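Local coordinates for protein chitinase (Thermococcus chitonophagus, PDB 5XSW) that probably cleaves chitin internally as an endochitinase, this fragment pairing a beta-rich N-terminal part with a larger helical domain that holds a bound glycan, at residues P265-D270 and Q411-P416; V27-C32 and P465-P470. All coordinates share one frame; numbering follows the deposited sequence.

Contact 1 of 2, residues P265-D270 and Q411-P416; sequences PDIFPD and QKFFRP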
loop_
_atom_site.group_PDB
_atom_site.type_symbol
_atom_site.label_atom_id
_atom_site.label_comp_id
_atom_site.label_asym_id
_atom_site.label_seq_id
_atom_site.Cartn_x
_atom_site.Cartn_y
_atom_site.Cartn_z
ATOM N N PRO A 265 1.879 -8.960 -10.146
ATOM C CA PRO A 265 0.877 -9.109 -11.216
ATOM C C PRO A 265 0.665 -10.564 -11.627
ATOM O O PRO A 265 -0.428 -10.865 -12.111
ATOM C CB PRO A 265 1.472 -8.281 -12.385
ATOM C CG PRO A 265 2.919 -8.172 -12.086
ATOM C CD PRO A 265 3.065 -8.189 -10.567
ATOM N N ASP A 266 1.645 -11.468 -11.424
ATOM C CA ASP A 266 1.415 -12.876 -11.773
ATOM C C ASP A 266 0.513 -13.570 -10.789
ATOM O O ASP A 266 -0.087 -14.574 -11.129
ATOM C CB ASP A 266 2.741 -13.653 -11.857
ATOM C CG ASP A 266 3.601 -13.126 -13.008
ATOM O OD1 ASP A 266 3.243 -13.437 -14.169
ATOM O OD2 ASP A 266 4.568 -12.365 -12.764
ATOM N N ILE A 267 0.445 -13.077 -9.554
ATOM C CA ILE A 267 -0.411 -13.746 -8.552
ATOM C C ILE A 267 -1.842 -13.105 -8.469
ATOM O O ILE A 267 -2.833 -13.814 -8.384
ATOM C CB ILE A 267 0.251 -13.703 -7.142
ATOM C CG1 ILE A 267 1.574 -14.498 -7.168
ATOM C CG2 ILE A 267 -0.677 -14.340 -6.068
ATOM C CD1 ILE A 267 2.417 -14.332 -5.860
ATOM N N PHE A 268 -1.913 -11.780 -8.532
ATOM C CA PHE A 268 -3.185 -11.062 -8.322
ATOM C C PHE A 268 -3.740 -10.493 -9.605
ATOM O O PHE A 268 -3.036 -9.734 -10.263
ATOM C CB PHE A 268 -2.965 -9.908 -7.336
ATOM C CG PHE A 268 -2.627 -10.360 -5.967
ATOM C CD1 PHE A 268 -3.622 -10.805 -5.094
ATOM C CD2 PHE A 268 -1.308 -10.348 -5.532
ATOM C CE1 PHE A 268 -3.304 -11.228 -3.802
ATOM C CE2 PHE A 268 -0.996 -10.776 -4.267
ATOM C CZ PHE A 268 -1.987 -11.208 -3.390
ATOM N N PRO A 269 -5.005 -10.848 -9.954
ATOM C CA PRO A 269 -5.626 -10.128 -11.077
ATOM C C PRO A 269 -5.914 -8.670 -10.692
ATOM O O PRO A 269 -5.979 -8.343 -9.502
ATOM C CB PRO A 269 -6.925 -10.925 -11.331
ATOM C CG PRO A 269 -7.314 -11.487 -9.943
ATOM C CD PRO A 269 -5.931 -11.767 -9.267
ATOM N N ASP A 270 -6.112 -7.802 -11.680
ATOM C CA ASP A 270 -6.331 -6.383 -11.408
ATOM C C ASP A 270 -7.613 -6.138 -10.611
ATOM O O ASP A 270 -7.736 -5.084 -9.990
ATOM C CB ASP A 270 -6.413 -5.584 -12.738
ATOM C CG ASP A 270 -5.041 -5.495 -13.470
ATOM O OD1 ASP A 270 -3.984 -5.646 -12.820
ATOM O OD2 ASP A 270 -5.026 -5.254 -14.693
ATOM N N GLN A 411 -10.749 -18.316 -9.497
ATOM C CA GLN A 411 -11.390 -16.991 -9.462
ATOM C C GLN A 411 -10.506 -15.902 -8.881
ATOM O O GLN A 411 -10.575 -14.731 -9.286
ATOM C CB GLN A 411 -12.661 -17.022 -8.615
ATOM C CG GLN A 411 -13.817 -17.848 -9.223
ATOM C CD GLN A 411 -14.987 -18.080 -8.220
ATOM O OE1 GLN A 411 -14.971 -17.581 -7.079
ATOM N NE2 GLN A 411 -15.992 -18.839 -8.657
ATOM N N LYS A 412 -9.724 -16.254 -7.867
ATOM C CA LYS A 412 -9.032 -15.206 -7.115
ATOM C C LYS A 412 -7.527 -15.029 -7.397
ATOM O O LYS A 412 -6.973 -13.976 -7.076
ATOM C CB LYS A 412 -9.216 -15.460 -5.617
ATOM C CG LYS A 412 -10.742 -15.640 -5.264
ATOM C CD LYS A 412 -11.507 -14.316 -5.483
ATOM C CE LYS A 412 -13.048 -14.504 -5.126
ATOM N NZ LYS A 412 -13.729 -13.178 -5.325
ATOM N N PHE A 413 -6.879 -16.053 -7.946
ATOM C CA PHE A 413 -5.457 -15.959 -8.258
ATOM C C PHE A 413 -5.123 -16.213 -9.735
ATOM O O PHE A 413 -5.938 -16.746 -10.483
ATOM C CB PHE A 413 -4.674 -16.914 -7.328
ATOM C CG PHE A 413 -4.862 -16.565 -5.855
ATOM C CD1 PHE A 413 -4.337 -15.377 -5.336
ATOM C CD2 PHE A 413 -5.563 -17.390 -5.034
ATOM C CE1 PHE A 413 -4.503 -15.034 -4.004
ATOM C CE2 PHE A 413 -5.738 -17.083 -3.681
ATOM C CZ PHE A 413 -5.247 -15.893 -3.151
ATOM N N PHE A 414 -3.926 -15.779 -10.130
ATOM C CA PHE A 414 -3.464 -15.816 -11.531
ATOM C C PHE A 414 -4.229 -14.808 -12.341
ATOM O O PHE A 414 -5.299 -14.310 -11.952
ATOM C CB PHE A 414 -3.588 -17.206 -12.177
ATOM C CG PHE A 414 -2.835 -18.282 -11.452
ATOM C CD1 PHE A 414 -1.475 -18.415 -11.616
ATOM C CD2 PHE A 414 -3.506 -19.184 -10.635
ATOM C CE1 PHE A 414 -0.759 -19.436 -10.941
ATOM C CE2 PHE A 414 -2.829 -20.193 -9.957
ATOM C CZ PHE A 414 -1.443 -20.324 -10.109
ATOM N N ARG A 415 -3.650 -14.518 -13.481
ATOM C CA ARG A 415 -4.100 -13.500 -14.424
ATOM C C ARG A 415 -4.482 -14.273 -15.686
ATOM O O ARG A 415 -3.937 -15.347 -15.939
ATOM C CB ARG A 415 -2.935 -12.489 -14.596
ATOM C CG ARG A 415 -3.045 -11.328 -15.490
ATOM C CD ARG A 415 -1.828 -10.408 -15.300
ATOM N NE ARG A 415 -1.911 -9.724 -14.005
ATOM C CZ ARG A 415 -2.242 -8.453 -13.837
ATOM N NH1 ARG A 415 -2.493 -7.673 -14.891
ATOM N NH2 ARG A 415 -2.324 -7.964 -12.601
ATOM N N PRO A 416 -5.448 -13.772 -16.469
ATOM C CA PRO A 416 -5.757 -14.437 -17.732
ATOM C C PRO A 416 -4.523 -14.613 -18.606
ATOM O O PRO A 416 -3.781 -13.652 -18.797
ATOM C CB PRO A 416 -6.746 -13.472 -18.403
ATOM C CG PRO A 416 -7.386 -12.761 -17.270
ATOM C CD PRO A 416 -6.292 -12.584 -16.257
HETATM O O HOH W 1 -0.874 -15.246 -13.600
#
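Helix 399-412 ends inside the helical domain, and the chain leaving it, F413 to R415, packs against the loop P265-D270 that follows helix 254-263. R415 does most of the polar work. Its chain stretches out from the backbone, CG anti to the backbone N (chi1 180°), and the bend at chi3 (-71°) brings NE round to donate to P265 O, 2.7 Å away. Its NH2 serves two acceptors: F268 O at 3.0 Å, with the donor in the carbonyl plane, and the carboxylate of D270. That salt bridge runs from NH2 to D270 OD1 at 2.9 Å, and the carboxylate is met from above its plane, the two flat groups being 74° apart. Arginine suits this place because one guanidinium can gather two backbone carbonyls and a carboxylate on the same loop, while P265 CB lies over one face, 3.6 Å above the plane and toward its rim.

The backbones are also tied directly: F414 N donates to I267 O at 2.8 Å. A water joins the next pair, giving a hydrogen to D266 O and accepting one from R415 N. P269 has no N-H to offer, and its CD instead rests on K412 O, a carbonyl that accepts a hydrogen bond from Y277 OH.

Phenylalanine suits a place lined largely by side chains, with a backbone carbonyl, I267 O, at the edge of the F413 ring. F413 also packs on T291 and I294 of helix 288-311, and F414 meets the rings of W198 and W464. The side chains of I267, F268 and F413 point the same way: I267 CG2 lies 3.9 Å from F413 CD1, and the rings of F268 and F413 meet CE1 to CE1 at 4.0 Å.

Contact 2 of 2, residues V27-C32 and P465-P470; sequences VWNGWC and PEPHIP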
loop_
_atom_site.group_PDB
_atom_site.type_symbol
_atom_site.label_atom_id
_atom_site.label_comp_id
_atom_site.label_asym_id
_atom_site.label_seq_id
_atom_site.Cartn_x
_atom_site.Cartn_y
_atom_site.Cartn_z
ATOM N N VAL A 27 2.571 -12.870 -20.320
ATOM C CA VAL A 27 2.941 -14.266 -20.129
ATOM C C VAL A 27 3.533 -14.394 -18.701
ATOM O O VAL A 27 4.073 -13.420 -18.160
ATOM C CB VAL A 27 3.978 -14.791 -21.206
ATOM C CG1 VAL A 27 3.587 -14.357 -22.609
ATOM C CG2 VAL A 27 5.360 -14.363 -20.895
ATOM N N TRP A 28 3.393 -15.569 -18.117
ATOM C CA TRP A 28 3.814 -15.879 -16.760
ATOM C C TRP A 28 5.237 -15.456 -16.520
ATOM O O TRP A 28 6.128 -15.819 -17.294
ATOM C CB TRP A 28 3.675 -17.359 -16.504
ATOM C CG TRP A 28 4.249 -17.754 -15.184
ATOM C CD1 TRP A 28 5.466 -18.347 -14.952
ATOM C CD2 TRP A 28 3.596 -17.638 -13.900
ATOM N NE1 TRP A 28 5.630 -18.570 -13.597
ATOM C CE2 TRP A 28 4.488 -18.176 -12.932
ATOM C CE3 TRP A 28 2.337 -17.143 -13.482
ATOM C CZ2 TRP A 28 4.185 -18.205 -11.567
ATOM C CZ3 TRP A 28 2.024 -17.178 -12.114
ATOM C CH2 TRP A 28 2.935 -17.728 -11.171
ATOM N N ASN A 29 5.426 -14.606 -15.505
ATOM C CA ASN A 29 6.743 -14.149 -15.064
ATOM C C ASN A 29 7.406 -13.205 -16.052
ATOM O O ASN A 29 8.520 -12.797 -15.852
ATOM C CB ASN A 29 7.678 -15.340 -14.808
ATOM C CG ASN A 29 8.542 -15.139 -13.571
ATOM O OD1 ASN A 29 8.273 -14.256 -12.760
ATOM N ND2 ASN A 29 9.562 -15.993 -13.396
ATOM N N GLY A 30 6.711 -12.833 -17.112
ATOM C CA GLY A 30 7.316 -11.950 -18.094
ATOM C C GLY A 30 6.496 -10.716 -18.403
ATOM O O GLY A 30 6.614 -10.139 -19.496
ATOM N N TRP A 31 5.675 -10.275 -17.446
ATOM C CA TRP A 31 4.812 -9.118 -17.703
ATOM C C TRP A 31 5.639 -7.857 -17.592
ATOM O O TRP A 31 5.409 -6.849 -18.284
ATOM C CB TRP A 31 3.627 -9.108 -16.719
ATOM C CG TRP A 31 2.710 -7.914 -16.835
ATOM C CD1 TRP A 31 1.641 -7.769 -17.695
ATOM C CD2 TRP A 31 2.776 -6.696 -16.067
ATOM N NE1 TRP A 31 1.063 -6.530 -17.511
ATOM C CE2 TRP A 31 1.734 -5.860 -16.520
ATOM C CE3 TRP A 31 3.630 -6.223 -15.063
ATOM C CZ2 TRP A 31 1.511 -4.601 -15.988
ATOM C CZ3 TRP A 31 3.415 -4.957 -14.546
ATOM C CH2 TRP A 31 2.356 -4.159 -15.020
ATOM N N CYS A 32 6.612 -7.911 -16.684
ATOM C CA CYS A 32 7.572 -6.845 -16.493
ATOM C C CYS A 32 8.884 -7.499 -16.014
ATOM O O CYS A 32 8.873 -8.464 -15.204
ATOM C CB CYS A 32 7.099 -5.812 -15.437
ATOM S SG CYS A 32 8.003 -4.328 -15.442
ATOM N N PRO A 465 2.270 -22.882 -14.329
ATOM C CA PRO A 465 3.452 -22.310 -14.987
ATOM C C PRO A 465 4.703 -22.420 -14.100
ATOM O O PRO A 465 4.591 -22.320 -12.867
ATOM C CB PRO A 465 3.084 -20.838 -15.188
ATOM C CG PRO A 465 1.665 -20.714 -14.867
ATOM C CD PRO A 465 1.224 -21.881 -14.067
ATOM N N GLU A 466 5.858 -22.648 -14.730
ATOM C CA GLU A 466 7.147 -22.726 -14.056
ATOM C C GLU A 466 7.944 -21.467 -14.366
ATOM O O GLU A 466 7.794 -20.896 -15.450
ATOM C CB GLU A 466 7.911 -23.980 -14.505
ATOM C CG GLU A 466 7.256 -25.295 -14.054
ATOM C CD GLU A 466 7.673 -25.682 -12.648
ATOM O OE1 GLU A 466 8.285 -24.842 -11.951
ATOM O OE2 GLU A 466 7.434 -26.844 -12.247
ATOM N N PRO A 467 8.757 -20.993 -13.410
ATOM C CA PRO A 467 8.857 -21.499 -12.036
ATOM C C PRO A 467 7.555 -21.146 -11.238
ATOM O O PRO A 467 6.898 -20.157 -11.586
ATOM C CB PRO A 467 10.081 -20.757 -11.498
ATOM C CG PRO A 467 9.999 -19.436 -12.186
ATOM C CD PRO A 467 9.492 -19.725 -13.572
ATOM N N HIS A 468 7.174 -21.944 -10.239
ATOM C CA HIS A 468 5.885 -21.729 -9.589
ATOM C C HIS A 468 5.834 -20.426 -8.801
ATOM O O HIS A 468 4.780 -19.831 -8.676
ATOM C CB HIS A 468 5.561 -22.890 -8.671
ATOM C CG HIS A 468 5.353 -24.183 -9.393
ATOM N ND1 HIS A 468 4.890 -24.246 -10.694
ATOM C CD2 HIS A 468 5.548 -25.464 -8.996
ATOM C CE1 HIS A 468 4.795 -25.512 -11.058
ATOM N NE2 HIS A 468 5.187 -26.269 -10.045
ATOM N N ILE A 469 6.971 -19.995 -8.261
ATOM C CA ILE A 469 7.047 -18.698 -7.566
ATOM C C ILE A 469 7.583 -17.641 -8.510
ATOM O O ILE A 469 8.740 -17.730 -8.956
ATOM C CB ILE A 469 7.927 -18.816 -6.306
ATOM C CG1 ILE A 469 7.378 -19.940 -5.414
ATOM C CG2 ILE A 469 8.071 -17.448 -5.579
ATOM C CD1 ILE A 469 8.250 -20.214 -4.165
ATOM N N PRO A 470 6.744 -16.642 -8.858
ATOM C CA PRO A 470 7.156 -15.619 -9.820
ATOM C C PRO A 470 8.005 -14.563 -9.126
ATOM O O PRO A 470 7.924 -14.461 -7.893
ATOM C CB PRO A 470 5.804 -15.039 -10.323
ATOM C CG PRO A 470 4.919 -15.137 -9.096
ATOM C CD PRO A 470 5.354 -16.432 -8.372
HETATM O O HOH W 2 10.656 -16.396 -10.648
#
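W28 NE1 donates to P467 O at 2.9 Å, the acceptor close to the plane of the indole, and so ties a beta-turn of the N-terminal beta-rich part to the proline-rich loop between helices 449-461 and 475-482. CG of W28 is anti to the backbone N (chi1 173°), its side chain pointing toward the loop, and two prolines take opposite faces of the ring. P465 CB makes a CH-pi contact 3.4 Å from the centroid of the five-membered ring; P470 CB packs against the other side, 3.8 Å from CZ2. An alanine here would remove the indole, and would probably open a gap between P465 and P470 and leave P467 O without this donor.

N29 suits the third position of the type II turn V27-G30, where phi is positive (71°), a conformation asparagine tolerates well. Its OD1 accepts from R471 N and also lies 3.4 Å from P470 CA, while ND2 reaches I469 O through a water; a glycerol, probably from the crystallisation liquor, also bonds ND2. H468 ND1 bonds P465 O, bracing the loop from within. Prolines thus offer C-H groups to both indole faces, and one backbone carbonyl, P467 O, takes up its N-H.

How the contacts relate
Contact 1 lies wholly within the helical domain and is mostly buried, whereas contact 2, partly buried, joins that domain to the N-terminal beta-rich part. Along the chain contact 1 is nested inside the loop that contact 2 closes, and their centres are about 11 Å apart. They touch directly: D266 OD1 accepts a hydrogen bond from N29 N at 2.8 Å and another from Y26 OH, while D266 CB packs on P470 CB and P265 CG on W31. The chemistry differs with place. Contact 1 combines a charged guanidinium with backbone carbonyls and phenylalanines, but contact 2 relies on a neutral indole between prolines, with an asparagine beside it.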